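Local coordinates for FEZ-1 protein (Fluoribacter gormanii, PDB 5WCK) that probably hydrolyses the amide bond of beta-lactam antibiotics as a monomeric, two-zinc metallo-beta-lactamase of subclass B3, at residues Ala72-Ala77 against Ser115-Thr120; Pro147-Gly152 against Gly176-Tyr181; Asp195-Ile200 against Asn251-Glu256. The protein carries 2 engineered substitutions. One frame throughout, in Å; residues are numbered along the deposited sequence.

From the N terminus, contact 1 closes first, folding the loop between helix 95-103 and strand 126-128 back onto the HxHxDH segment that follows strand 64-68. Contact 2 then joins the turn between strands 139-145 and 154-162 to the loop after strand 165-172, and contact 3 pairs helix 192-204 with helix 239-262. The three loops run in series; none nests in or crosses another. Contacts 1 and 2 meet at one zinc ion, bound by His73 and His149, and share the bridging water. Contacts 2 and 3 touch through Tyr196 OH at Gly176 O and Ser199 OG at Pro147 O, tying the helical layer to the metal site.

Contact 1: residues Ala72-Ala77 against Ser115-Thr120. With ZN (zinc ion), chain C; ZN (zinc ion), chain D.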
ATOM      1  N   ALA A  72       0.577  -7.524  -3.606  1.00  6.12           N
ATOM      2  CA  ALA A  72       0.765  -8.035  -4.973  1.00  5.60           C
ATOM      3  C   ALA A  72      -0.581  -8.264  -5.670  1.00  8.07           C
ATOM      4  O   ALA A  72      -0.990  -9.395  -5.883  1.00  8.96           O
ATOM      5  CB  ALA A  72       1.598  -9.301  -4.943  1.00  6.91           C
ATOM      6  N   HIS A  73      -1.257  -7.171  -6.022  1.00  7.04           N
ATOM      7  CA  HIS A  73      -2.362  -7.149  -6.961  1.00  7.10           C
ATOM      8  C   HIS A  73      -2.054  -6.117  -8.053  1.00  6.43           C
ATOM      9  O   HIS A  73      -1.334  -5.141  -7.828  1.00  6.79           O
ATOM     10  CB  HIS A  73      -3.691  -6.833  -6.275  1.00  6.31           C
ATOM     11  CG  HIS A  73      -4.310  -7.981  -5.558  1.00  7.20           C
ATOM     12  ND1 HIS A  73      -5.233  -7.808  -4.511  1.00  8.06           N
ATOM     13  CD2 HIS A  73      -4.180  -9.317  -5.733  1.00  8.85           C
ATOM     14  CE1 HIS A  73      -5.630  -9.003  -4.104  1.00  6.46           C
ATOM     15  NE2 HIS A  73      -4.980  -9.938  -4.801  1.00  8.42           N
ATOM     16  N   PHE A  74      -2.626  -6.342  -9.236  1.00  6.21           N
ATOM     17  CA  PHE A  74      -2.329  -5.495 -10.398  1.00  7.89           C
ATOM     18  C   PHE A  74      -2.554  -4.003 -10.124  1.00  7.65           C
ATOM     19  O   PHE A  74      -1.825  -3.165 -10.683  1.00  8.23           O
ATOM     20  CB  PHE A  74      -3.146  -5.931 -11.626  1.00  6.99           C
ATOM     21  CG  PHE A  74      -4.603  -5.568 -11.550  1.00  7.74           C
ATOM     22  CD1 PHE A  74      -5.509  -6.383 -10.894  1.00  9.46           C
ATOM     23  CD2 PHE A  74      -5.064  -4.376 -12.083  1.00 11.44           C
ATOM     24  CE1 PHE A  74      -6.842  -6.025 -10.777  1.00 13.03           C
ATOM     25  CE2 PHE A  74      -6.398  -4.018 -11.969  1.00 12.53           C
ATOM     26  CZ  PHE A  74      -7.287  -4.839 -11.311  1.00 16.56           C
ATOM     27  N   ASP A  75      -3.554  -3.649  -9.300  1.00  6.82           N
ATOM     28  CA  ASP A  75      -3.902  -2.246  -9.096  1.00  7.20           C
ATOM     29  C   ASP A  75      -2.830  -1.520  -8.272  1.00  7.87           C
ATOM     30  O   ASP A  75      -2.837  -0.298  -8.269  1.00  8.25           O
ATOM     31  CB  ASP A  75      -5.304  -2.064  -8.504  1.00  9.68           C
ATOM     32  CG  ASP A  75      -5.579  -2.763  -7.186  1.00  8.38           C
ATOM     33  OD1 ASP A  75      -5.066  -3.879  -7.013  1.00  9.29           O
ATOM     34  OD2 ASP A  75      -6.355  -2.220  -6.361  1.00  9.54           O
ATOM     35  N   HIS A  76      -1.955  -2.254  -7.569  1.00  6.15           N
ATOM     36  CA  HIS A  76      -0.863  -1.641  -6.811  1.00  5.77           C
ATOM     37  C   HIS A  76       0.510  -1.891  -7.425  1.00  5.98           C
ATOM     38  O   HIS A  76       1.435  -1.121  -7.131  1.00  7.84           O
ATOM     39  CB  HIS A  76      -0.917  -2.096  -5.340  1.00  5.09           C
ATOM     40  CG  HIS A  76      -2.273  -1.876  -4.774  1.00  4.96           C
ATOM     41  ND1 HIS A  76      -2.766  -0.619  -4.517  1.00  6.93           N
ATOM     42  CD2 HIS A  76      -3.299  -2.727  -4.558  1.00  6.08           C
ATOM     43  CE1 HIS A  76      -4.026  -0.711  -4.133  1.00  6.14           C
ATOM     44  NE2 HIS A  76      -4.377  -1.982  -4.107  1.00  6.21           N
ATOM     45  N   ALA A  77       0.649  -2.923  -8.268  1.00  6.05           N
ATOM     46  CA  ALA A  77       1.969  -3.431  -8.670  1.00  5.55           C
ATOM     47  C   ALA A  77       2.143  -3.567 -10.192  1.00  6.65           C
ATOM     48  O   ALA A  77       3.231  -3.941 -10.616  1.00  8.03           O
ATOM     49  CB  ALA A  77       2.232  -4.757  -8.012  1.00  7.67           C
ATOM     50  N   SER A 115      -7.291 -13.955 -16.206  1.00 14.06           N
ATOM     51  CA  SER A 115      -6.233 -13.297 -16.963  1.00 13.45           C
ATOM     52  C   SER A 115      -6.361 -11.761 -16.943  1.00 13.91           C
ATOM     53  O   SER A 115      -5.367 -11.043 -17.223  1.00 15.11           O
ATOM     54  CB  SER A 115      -6.191 -13.829 -18.376  1.00 20.44           C
ATOM     55  OG  SER A 115      -7.342 -13.438 -19.093  1.00 17.88           O
ATOM     56  N   SER A 116      -7.535 -11.239 -16.578  1.00 13.96           N
ATOM     57  CA  SER A 116      -7.783  -9.807 -16.464  1.00 12.49           C
ATOM     58  C   SER A 116      -6.989  -9.193 -15.303  1.00 14.54           C
ATOM     59  O   SER A 116      -6.902  -7.955 -15.214  1.00 15.36           O
ATOM     60  CB  SER A 116      -9.255  -9.507 -16.333  1.00 20.54           C
ATOM     61  OG  SER A 116      -9.727  -9.766 -15.004  1.00 20.27           O
ATOM     62  N   THR A 117      -6.440 -10.048 -14.423  1.00 10.20           N
ATOM     63  CA  THR A 117      -5.694  -9.599 -13.247  1.00 10.56           C
ATOM     64  C   THR A 117      -4.185  -9.743 -13.432  1.00 10.70           C
ATOM     65  O   THR A 117      -3.428  -9.384 -12.527  1.00  9.34           O
ATOM     66  CB  THR A 117      -6.130 -10.373 -11.992  1.00  9.16           C
ATOM     67  OG1 THR A 117      -5.731 -11.749 -12.092  1.00 10.09           O
ATOM     68  CG2 THR A 117      -7.617 -10.257 -11.746  1.00 10.46           C
ATOM     69  N   TYR A 118      -3.733 -10.264 -14.581  1.00  8.89           N
ATOM     70  CA  TYR A 118      -2.325 -10.493 -14.781  1.00  9.26           C
ATOM     71  C   TYR A 118      -1.623  -9.163 -15.072  1.00  8.91           C
ATOM     72  O   TYR A 118      -2.243  -8.170 -15.446  1.00 11.94           O
ATOM     73  CB  TYR A 118      -2.058 -11.440 -15.953  1.00 11.20           C
ATOM     74  CG  TYR A 118      -2.602 -12.841 -15.842  1.00 10.51           C
ATOM     75  CD1 TYR A 118      -3.081 -13.380 -14.657  1.00  9.78           C
ATOM     76  CD2 TYR A 118      -2.657 -13.636 -16.975  1.00 14.52           C
ATOM     77  CE1 TYR A 118      -3.573 -14.675 -14.592  1.00  9.79           C
ATOM     78  CE2 TYR A 118      -3.147 -14.932 -16.931  1.00 15.52           C
ATOM     79  CZ  TYR A 118      -3.612 -15.456 -15.736  1.00 14.73           C
ATOM     80  OH  TYR A 118      -4.096 -16.729 -15.710  1.00 14.71           O
ATOM     81  N   PHE A 119      -0.314  -9.146 -14.847  1.00  9.01           N
ATOM     82  CA  PHE A 119       0.494  -7.952 -15.094  1.00 11.06           C
ATOM     83  C   PHE A 119       1.916  -8.374 -15.469  1.00  9.61           C
ATOM     84  O   PHE A 119       2.284  -9.531 -15.374  1.00 10.58           O
ATOM     85  CB  PHE A 119       0.421  -7.028 -13.866  1.00 13.70           C
ATOM     86  CG  PHE A 119       0.755  -7.675 -12.546  1.00 10.04           C
ATOM     87  CD1 PHE A 119      -0.209  -8.368 -11.822  1.00 10.03           C
ATOM     88  CD2 PHE A 119       2.019  -7.562 -11.997  1.00  9.14           C
ATOM     89  CE1 PHE A 119       0.096  -8.949 -10.600  1.00 10.95           C
ATOM     90  CE2 PHE A 119       2.325  -8.146 -10.782  1.00  9.70           C
ATOM     91  CZ  PHE A 119       1.361  -8.838 -10.084  1.00 11.89           C
ATOM     92  N   THR A 120       2.717  -7.414 -15.914  1.00 10.87           N
ATOM     93  CA  THR A 120       4.080  -7.685 -16.399  1.00 10.87           C
ATOM     94  C   THR A 120       4.939  -8.298 -15.300  1.00 12.57           C
ATOM     95  O   THR A 120       5.012  -7.768 -14.185  1.00 11.44           O
ATOM     96  CB  THR A 120       4.708  -6.405 -16.955  1.00 12.34           C
ATOM     97  OG1 THR A 120       3.829  -5.894 -17.958  1.00 13.39           O
ATOM     98  CG2 THR A 120       6.088  -6.640 -17.527  1.00 15.42           C
TER
HETATM   99 ZN    ZN C 301      -6.428  -2.573  -4.344  1.00 11.16          ZN
HETATM  100 ZN    ZN D 302      -5.810  -6.084  -3.540  1.00  8.50          ZN
HETATM  101  O   HOH W   1      -3.612  -8.940  -9.714  1.00  8.15           O
HETATM  102  O   HOH W   2      -6.445  -4.567  -4.623  1.00 18.67           O
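The Phe74 ring has Asp75 CB over one face, offset toward its rim, and a water in plane at its edge; Phe119 has the Thr117 carbonyl oxygen in plane at its own edge. Phe74 lies within the HxHxDH motif of the metallo-beta-lactamase fold, to which residues 72-77 give His73, Asp75 and His76. Phe119 packs against it from the loop, with CB directed at the motif and CG between backbone N and carbonyl carbon (chi1 53°). Its CD1 packs 3.8 Å from Phe74 CB, while the other side of the ring, at CE2, lies 4.4 Å from Ala77 CB. Phe74 adopts the same crowded chi1, setting its CD1 4.2 Å from Thr117 CB. Ile101 of helix 95-103 also packs on Phe119 and Ala77.

On the metal side, His73, at the N-cap position of helix 74-77, gives ND1 to one zinc alongside His71 and His149. Asp75 OD2 and His76 NE2 grip the second zinc, which His215 also binds. Another water bridges both ions; Asp75 OD1 accepts a hydrogen bond from it, which probably helps to orient it. The side chains meet through carbon, with Phe74 CB also 3.6 Å from Thr117 O. The water at the Phe74 edge bridges the two backbones, accepting from Phe74 N at 2.8 Å and donating to Thr117 O at 2.9 Å.

Contact 2: residues Pro147-Gly152 against Gly176-Tyr181; sequences PGHTRG and GVNPGY. With ZN (zinc ion), chain D.
One histidine is held at both ring nitrogens and at its own carbonyl: His149 binds zinc through NE2, donates from ND1 to Gly176 O, and receives the Tyr181 hydroxyl at its backbone O. With CG anti to the backbone N (chi1 -178°), the imidazole reaches across to the 176-181 loop. The ND1 bond is 2.8 Å to Gly176 O and nearly straight (163°); the acceptor lies in the ring plane, although ND1 sits above the carbonyl plane of Gly176. Together with the zinc on NE2, 2.1 Å away, this fixes the rotation of the ring, and it would be expected to strengthen NE2 as a ligand. Gly176 O also accepts from Tyr196 OH. Farther round the imidazole edge, Asn178 OD1 comes 3.2 Å from His149 CE1, its amide plane almost perpendicular to the ring, while ND2 bonds to Tyr111 OH.

Tyr181 OH donates to His149 O at 2.6 Å, in the carbonyl plane. Asn178 CB lies over one face of the Tyr181 ring, toward its rim, and the type II turn Asn178-Tyr181 brings the two together. His71 and His73 complete the protein ligands of this zinc. A backbone carbonyl orienting a metal-bound histidine is a second-shell arrangement, here serving the three-histidine zinc site of the metallo-beta-lactamase fold.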
ATOM      1  N   PRO A 147      -1.238 -10.256   6.595  1.00  5.19           N
ATOM      2  CA  PRO A 147      -1.715 -11.104   5.510  1.00  5.81           C
ATOM      3  C   PRO A 147      -3.218 -11.369   5.546  1.00  5.52           C
ATOM      4  O   PRO A 147      -3.917 -11.037   6.510  1.00  6.84           O
ATOM      5  CB  PRO A 147      -0.922 -12.388   5.760  1.00  7.49           C
ATOM      6  CG  PRO A 147      -0.841 -12.467   7.264  1.00  8.44           C
ATOM      7  CD  PRO A 147      -0.670 -11.032   7.707  1.00  6.20           C
ATOM      8  N   GLY A 148      -3.684 -11.963   4.453  1.00  5.87           N
ATOM      9  CA  GLY A 148      -5.087 -12.331   4.257  1.00  6.48           C
ATOM     10  C   GLY A 148      -5.583 -11.853   2.906  1.00  6.24           C
ATOM     11  O   GLY A 148      -5.919 -12.660   2.021  1.00  6.64           O
ATOM     12  N   HIS A 149      -5.575 -10.524   2.716  1.00  4.73           N
ATOM     13  CA  HIS A 149      -5.944  -9.919   1.441  1.00  5.98           C
ATOM     14  C   HIS A 149      -5.042 -10.445   0.318  1.00  4.98           C
ATOM     15  O   HIS A 149      -5.520 -10.735  -0.783  1.00  6.18           O
ATOM     16  CB  HIS A 149      -5.965  -8.386   1.545  1.00  6.00           C
ATOM     17  CG  HIS A 149      -6.385  -7.746   0.274  1.00  6.12           C
ATOM     18  ND1 HIS A 149      -7.712  -7.591  -0.085  1.00  6.16           N
ATOM     19  CD2 HIS A 149      -5.643  -7.276  -0.750  1.00  5.28           C
ATOM     20  CE1 HIS A 149      -7.761  -7.025  -1.295  1.00  6.30           C
ATOM     21  NE2 HIS A 149      -6.499  -6.823  -1.724  1.00  5.77           N
ATOM     22  N   THR A 150      -3.736 -10.476   0.590  1.00  5.52           N
ATOM     23  CA  THR A 150      -2.778 -11.288  -0.144  1.00  5.64           C
ATOM     24  C   THR A 150      -1.915 -11.999   0.885  1.00  6.00           C
ATOM     25  O   THR A 150      -1.940 -11.685   2.074  1.00  6.99           O
ATOM     26  CB  THR A 150      -1.891 -10.484  -1.108  1.00  5.32           C
ATOM     27  OG1 THR A 150      -0.985  -9.702  -0.328  1.00  5.19           O
ATOM     28  CG2 THR A 150      -2.671  -9.628  -2.074  1.00  7.46           C
ATOM     29  N   ARG A 151      -1.182 -13.017   0.436  1.00  5.59           N
ATOM     30  CA  ARG A 151      -0.375 -13.799   1.371  1.00  5.39           C
ATOM     31  C   ARG A 151       0.683 -12.915   2.038  1.00  4.80           C
ATOM     32  O   ARG A 151       1.046 -13.158   3.192  1.00  5.85           O
ATOM     33  CB  ARG A 151       0.348 -14.916   0.618  1.00  6.91           C
ATOM     34  CG  ARG A 151      -0.564 -15.934  -0.041  1.00  7.17           C
ATOM     35  CD  ARG A 151       0.290 -16.913  -0.825  1.00  8.26           C
ATOM     36  NE  ARG A 151      -0.439 -17.974  -1.500  1.00  6.48           N
ATOM     37  CZ  ARG A 151      -0.855 -19.101  -0.945  1.00  7.49           C
ATOM     38  NH1 ARG A 151      -0.699 -19.307   0.357  1.00 10.19           N
ATOM     39  NH2 ARG A 151      -1.455 -20.010  -1.715  1.00  6.67           N
ATOM     40  N   GLY A 152       1.192 -11.919   1.296  1.00  5.35           N
ATOM     41  CA  GLY A 152       2.281 -11.070   1.766  1.00  5.87           C
ATOM     42  C   GLY A 152       1.917  -9.603   1.909  1.00  6.11           C
ATOM     43  O   GLY A 152       2.813  -8.764   1.920  1.00  6.63           O
ATOM     44  N   GLY A 176      -9.184  -6.020   3.434  1.00  6.11           N
ATOM     45  CA  GLY A 176     -10.458  -6.271   2.809  1.00  6.58           C
ATOM     46  C   GLY A 176     -10.593  -7.709   2.345  1.00  5.80           C
ATOM     47  O   GLY A 176      -9.609  -8.309   1.900  1.00  6.91           O
ATOM     48  N   VAL A 177     -11.807  -8.245   2.444  1.00  5.59           N
ATOM     49  CA  VAL A 177     -12.129  -9.548   1.886  1.00  5.73           C
ATOM     50  C   VAL A 177     -12.750  -9.298   0.519  1.00  6.99           C
ATOM     51  O   VAL A 177     -13.847  -8.736   0.455  1.00  8.56           O
ATOM     52  CB  VAL A 177     -13.088 -10.352   2.776  1.00  8.36           C
ATOM     53  CG1 VAL A 177     -13.409 -11.717   2.178  1.00  9.10           C
ATOM     54  CG2 VAL A 177     -12.561 -10.483   4.186  1.00  6.74           C
ATOM     55  N   ASN A 178     -12.070  -9.680  -0.561  1.00  6.59           N
ATOM     56  CA  ASN A 178     -12.603  -9.430  -1.897  1.00  7.59           C
ATOM     57  C   ASN A 178     -13.797 -10.331  -2.168  1.00  6.74           C
ATOM     58  O   ASN A 178     -13.886 -11.442  -1.669  1.00  8.17           O
ATOM     59  CB  ASN A 178     -11.562  -9.628  -2.986  1.00  6.40           C
ATOM     60  CG  ASN A 178     -10.591  -8.466  -3.076  1.00  8.09           C
ATOM     61  OD1 ASN A 178     -10.738  -7.458  -2.370  1.00 10.26           O
ATOM     62  ND2 ASN A 178      -9.615  -8.569  -3.967  1.00 11.21           N
ATOM     63  N   PRO A 179     -14.753  -9.854  -2.981  1.00  7.36           N
ATOM     64  CA  PRO A 179     -15.917 -10.650  -3.367  1.00  8.37           C
ATOM     65  C   PRO A 179     -15.502 -11.997  -3.953  1.00  8.21           C
ATOM     66  O   PRO A 179     -14.736 -12.044  -4.910  1.00 10.99           O
ATOM     67  CB  PRO A 179     -16.598  -9.804  -4.444  1.00  9.87           C
ATOM     68  CG  PRO A 179     -16.137  -8.406  -4.181  1.00 10.80           C
ATOM     69  CD  PRO A 179     -14.764  -8.522  -3.574  1.00  9.87           C
ATOM     70  N   GLY A 180     -15.991 -13.077  -3.345  1.00  7.29           N
ATOM     71  CA  GLY A 180     -15.687 -14.406  -3.832  1.00  9.66           C
ATOM     72  C   GLY A 180     -14.566 -15.110  -3.090  1.00  7.25           C
ATOM     73  O   GLY A 180     -14.411 -16.324  -3.249  1.00  7.22           O
ATOM     74  N   TYR A 181     -13.837 -14.383  -2.253  1.00  7.02           N
ATOM     75  CA  TYR A 181     -12.762 -15.041  -1.478  1.00  6.69           C
ATOM     76  C   TYR A 181     -13.407 -16.121  -0.599  1.00  8.21           C
ATOM     77  O   TYR A 181     -14.425 -15.839  -0.065  1.00  9.87           O
ATOM     78  CB  TYR A 181     -12.115 -14.018  -0.542  1.00  7.17           C
ATOM     79  CG  TYR A 181     -10.880 -13.326  -1.058  1.00  6.93           C
ATOM     80  CD1 TYR A 181     -10.578 -13.301  -2.406  1.00  6.27           C
ATOM     81  CD2 TYR A 181     -10.009 -12.704  -0.185  1.00  8.41           C
ATOM     82  CE1 TYR A 181      -9.445 -12.660  -2.867  1.00  5.51           C
ATOM     83  CE2 TYR A 181      -8.870 -12.064  -0.631  1.00  6.85           C
ATOM     84  CZ  TYR A 181      -8.581 -12.049  -1.980  1.00  6.68           C
ATOM     85  OH  TYR A 181      -7.454 -11.436  -2.439  1.00  7.74           O
TER
HETATM   86 ZN    ZN D 302      -5.810  -6.084  -3.540  1.00  8.50          ZN
HETATM   87  O   HOH W   2      -6.445  -4.567  -4.623  1.00 18.67           O

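Contact 3: residues Asp195-Ile200 against Asn251-Glu256; sequences DYKHSI and NDFYTE
Along helix 239-262, Phe253 is the first residue of 251-256 to bear on helix 192-204, and it does most of the packing. Its CG is anti to the backbone N (chi1 165°), sending the ring toward the other helix. Tyr196 CB sits over one face, 3.7 Å from the ring centroid, in a CH-pi contact; the nearest ring atom to Tyr196 CB is Phe253 CE1, at 3.4 Å. The Tyr196 and Phe253 planes are only 23° apart, yet the centroids are 5.1 Å from each other, an offset pair with little stacking overlap. The root of the Tyr196 ring still touches Phe253, while its hydroxyl end leads away. Ile200 CD1 approaches Phe253 CD2 at 3.8 Å, and Lys197 CE lies in plane at the ring edge.

Tyr254 comes next, its ring end nearer to helix 192-204 than its CB direction alone would bring it. Its OH lies 3.5 Å from Lys197 CG, across the extended lysine chain at about a right angle, and CE2 is 4.1 Å from Ile200 CD1. The segment axes are close to antiparallel, 156° between directions, and approach to 10.9 Å. Cross-helix contact is thus largely dispersive, made by one face of Phe253, aliphatic carbons and the Tyr254 hydroxyl resting on the lysine chain; the Tyr196 hydroxyl instead turns to Gly176, in the loop that receives His149.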
ATOM      1  N   ASP A 195      -4.806 -15.836   8.930  1.00  5.84           N
ATOM      2  CA  ASP A 195      -3.984 -14.703   8.516  1.00  5.88           C
ATOM      3  C   ASP A 195      -4.729 -13.374   8.731  1.00  6.11           C
ATOM      4  O   ASP A 195      -4.161 -12.435   9.306  1.00  6.97           O
ATOM      5  CB  ASP A 195      -3.503 -14.888   7.073  1.00  6.23           C
ATOM      6  CG  ASP A 195      -2.233 -15.725   6.961  1.00  6.75           C
ATOM      7  OD1 ASP A 195      -1.761 -16.284   7.995  1.00  9.19           O
ATOM      8  OD2 ASP A 195      -1.709 -15.821   5.835  1.00  7.77           O
ATOM      9  N   TYR A 196      -5.981 -13.289   8.278  1.00  5.02           N
ATOM     10  CA  TYR A 196      -6.794 -12.082   8.526  1.00  5.63           C
ATOM     11  C   TYR A 196      -6.884 -11.817  10.036  1.00  6.25           C
ATOM     12  O   TYR A 196      -6.806 -10.647  10.473  1.00  5.09           O
ATOM     13  CB  TYR A 196      -8.204 -12.223   7.944  1.00  5.58           C
ATOM     14  CG  TYR A 196      -8.363 -11.870   6.486  1.00  5.20           C
ATOM     15  CD1 TYR A 196      -8.483 -10.552   6.081  1.00  6.00           C
ATOM     16  CD2 TYR A 196      -8.506 -12.846   5.513  1.00  5.24           C
ATOM     17  CE1 TYR A 196      -8.698 -10.204   4.753  1.00  3.87           C
ATOM     18  CE2 TYR A 196      -8.669 -12.521   4.171  1.00  5.00           C
ATOM     19  CZ  TYR A 196      -8.796 -11.191   3.792  1.00  5.35           C
ATOM     20  OH  TYR A 196      -9.013 -10.849   2.478  1.00  5.33           O
ATOM     21  N   LYS A 197      -7.081 -12.875  10.822  1.00  5.22           N
ATOM     22  CA  LYS A 197      -7.224 -12.701  12.285  1.00  6.65           C
ATOM     23  C   LYS A 197      -5.938 -12.147  12.887  1.00  6.55           C
ATOM     24  O   LYS A 197      -5.967 -11.262  13.743  1.00  6.18           O
ATOM     25  CB  LYS A 197      -7.668 -14.014  12.934  1.00  6.98           C
ATOM     26  CG  LYS A 197      -9.079 -14.415  12.544  1.00  7.58           C
ATOM     27  CD  LYS A 197      -9.471 -15.819  12.957  1.00  7.61           C
ATOM     28  CE  LYS A 197     -10.755 -16.285  12.309  1.00  7.96           C
ATOM     29  NZ  LYS A 197     -11.084 -17.668  12.757  1.00 10.70           N
ATOM     30  N   HIS A 198      -4.801 -12.643  12.411  1.00  4.97           N
ATOM     31  CA  HIS A 198      -3.514 -12.129  12.837  1.00  6.49           C
ATOM     32  C   HIS A 198      -3.378 -10.654  12.457  1.00  6.53           C
ATOM     33  O   HIS A 198      -2.928  -9.841  13.264  1.00  6.57           O
ATOM     34  CB  HIS A 198      -2.368 -12.960  12.246  1.00  7.01           C
ATOM     35  CG  HIS A 198      -1.032 -12.420  12.596  1.00  9.63           C
ATOM     36  ND1 HIS A 198      -0.529 -12.484  13.886  1.00 14.94           N
ATOM     37  CD2 HIS A 198      -0.114 -11.775  11.853  1.00 13.22           C
ATOM     38  CE1 HIS A 198       0.669 -11.918  13.899  1.00 11.46           C
ATOM     39  NE2 HIS A 198       0.936 -11.459  12.689  1.00 13.76           N
ATOM     40  N   SER A 199      -3.769 -10.301  11.226  1.00  5.70           N
ATOM     41  CA  SER A 199      -3.700  -8.916  10.777  1.00  5.19           C
ATOM     42  C   SER A 199      -4.537  -8.014  11.694  1.00  4.83           C
ATOM     43  O   SER A 199      -4.141  -6.898  12.011  1.00  4.83           O
ATOM     44  CB  SER A 199      -4.145  -8.762   9.372  1.00  5.57           C
ATOM     45  OG  SER A 199      -3.206  -9.336   8.488  1.00  6.79           O
ATOM     46  N   ILE A 200      -5.730  -8.479  12.036  1.00  4.94           N
ATOM     47  CA  ILE A 200      -6.615  -7.716  12.943  1.00  4.71           C
ATOM     48  C   ILE A 200      -5.913  -7.496  14.287  1.00  6.62           C
ATOM     49  O   ILE A 200      -5.901  -6.370  14.810  1.00  6.21           O
ATOM     50  CB  ILE A 200      -7.976  -8.407  13.110  1.00  5.75           C
ATOM     51  CG1 ILE A 200      -8.763  -8.343  11.800  1.00  6.33           C
ATOM     52  CG2 ILE A 200      -8.756  -7.796  14.263  1.00  7.03           C
ATOM     53  CD1 ILE A 200      -9.883  -9.313  11.701  1.00  7.62           C
ATOM     54  N   ASN A 251     -14.611  -5.933  11.802  1.00  6.97           N
ATOM     55  CA  ASN A 251     -16.001  -6.330  11.879  1.00 10.64           C
ATOM     56  C   ASN A 251     -16.460  -6.876  10.515  1.00  9.30           C
ATOM     57  O   ASN A 251     -17.163  -7.883  10.462  1.00  9.70           O
ATOM     58  CB  ASN A 251     -16.863  -5.173  12.385  1.00  9.41           C
ATOM     59  CG  ASN A 251     -16.698  -4.959  13.879  1.00 16.11           C
ATOM     60  OD1 ASN A 251     -16.372  -5.897  14.605  1.00 17.08           O
ATOM     61  ND2 ASN A 251     -16.898  -3.732  14.341  1.00 16.27           N
ATOM     62  N   ASP A 252     -16.064  -6.224   9.409  1.00  6.70           N
ATOM     63  CA  ASP A 252     -16.412  -6.668   8.048  1.00  6.14           C
ATOM     64  C   ASP A 252     -15.900  -8.098   7.806  1.00  7.08           C
ATOM     65  O   ASP A 252     -16.588  -8.918   7.183  1.00  7.83           O
ATOM     66  CB  ASP A 252     -15.851  -5.728   6.981  1.00  6.83           C
ATOM     67  CG  ASP A 252     -16.480  -4.342   6.936  1.00 10.54           C
ATOM     68  OD1 ASP A 252     -17.551  -4.160   7.561  1.00 11.96           O
ATOM     69  OD2 ASP A 252     -15.869  -3.424   6.286  1.00 11.52           O
ATOM     70  N   PHE A 253     -14.690  -8.396   8.281  1.00  6.84           N
ATOM     71  CA  PHE A 253     -14.117  -9.713   8.117  1.00  4.88           C
ATOM     72  C   PHE A 253     -14.992 -10.741   8.845  1.00  5.14           C
ATOM     73  O   PHE A 253     -15.356 -11.784   8.267  1.00  6.60           O
ATOM     74  CB  PHE A 253     -12.664  -9.788   8.601  1.00  6.68           C
ATOM     75  CG  PHE A 253     -12.189 -11.207   8.761  1.00  5.73           C
ATOM     76  CD1 PHE A 253     -11.769 -11.950   7.669  1.00  4.74           C
ATOM     77  CD2 PHE A 253     -12.222 -11.837   9.994  1.00  5.38           C
ATOM     78  CE1 PHE A 253     -11.403 -13.273   7.812  1.00  6.06           C
ATOM     79  CE2 PHE A 253     -11.837 -13.156  10.143  1.00  8.42           C
ATOM     80  CZ  PHE A 253     -11.430 -13.874   9.050  1.00  6.86           C
ATOM     81  N   TYR A 254     -15.339 -10.462  10.105  1.00  5.99           N
ATOM     82  CA  TYR A 254     -16.153 -11.391  10.885  1.00  7.07           C
ATOM     83  C   TYR A 254     -17.579 -11.494  10.346  1.00  6.61           C
ATOM     84  O   TYR A 254     -18.198 -12.558  10.434  1.00  8.31           O
ATOM     85  CB  TYR A 254     -16.097 -11.076  12.378  1.00  7.68           C
ATOM     86  CG  TYR A 254     -14.901 -11.691  13.057  1.00  6.16           C
ATOM     87  CD1 TYR A 254     -14.939 -12.996  13.519  1.00  7.19           C
ATOM     88  CD2 TYR A 254     -13.704 -11.011  13.155  1.00  5.24           C
ATOM     89  CE1 TYR A 254     -13.838 -13.585  14.105  1.00  7.92           C
ATOM     90  CE2 TYR A 254     -12.593 -11.581  13.733  1.00  7.50           C
ATOM     91  CZ  TYR A 254     -12.661 -12.872  14.211  1.00  8.01           C
ATOM     92  OH  TYR A 254     -11.562 -13.414  14.781  1.00  8.79           O
ATOM     93  N   THR A 255     -18.105 -10.411   9.775  1.00  6.59           N
ATOM     94  CA  THR A 255     -19.398 -10.455   9.116  1.00  7.82           C
ATOM     95  C   THR A 255     -19.353 -11.428   7.923  1.00  7.69           C
ATOM     96  O   THR A 255     -20.317 -12.199   7.697  1.00  7.74           O
ATOM     97  CB  THR A 255     -19.857  -9.058   8.683  1.00 10.92           C
ATOM     98  OG1 THR A 255     -20.079  -8.316   9.882  1.00  9.66           O
ATOM     99  CG2 THR A 255     -21.130  -9.107   7.858  1.00  9.95           C
ATOM    100  N   GLU A 256     -18.286 -11.360   7.131  1.00  6.97           N
ATOM    101  CA  GLU A 256     -18.153 -12.221   5.946  1.00  7.26           C
ATOM    102  C   GLU A 256     -17.925 -13.671   6.390  1.00  7.79           C
ATOM    103  O   GLU A 256     -18.452 -14.600   5.793  1.00  7.88           O
ATOM    104  CB  GLU A 256     -17.044 -11.734   5.015  1.00  8.23           C
ATOM    105  CG  GLU A 256     -16.900 -12.560   3.766  1.00  9.34           C
ATOM    106  CD  GLU A 256     -18.113 -12.653   2.841  1.00 10.91           C
ATOM    107  OE1 GLU A 256     -18.141 -13.620   2.029  1.00 12.67           O
ATOM    108  OE2 GLU A 256     -19.011 -11.758   2.910  1.00 10.16           O
TER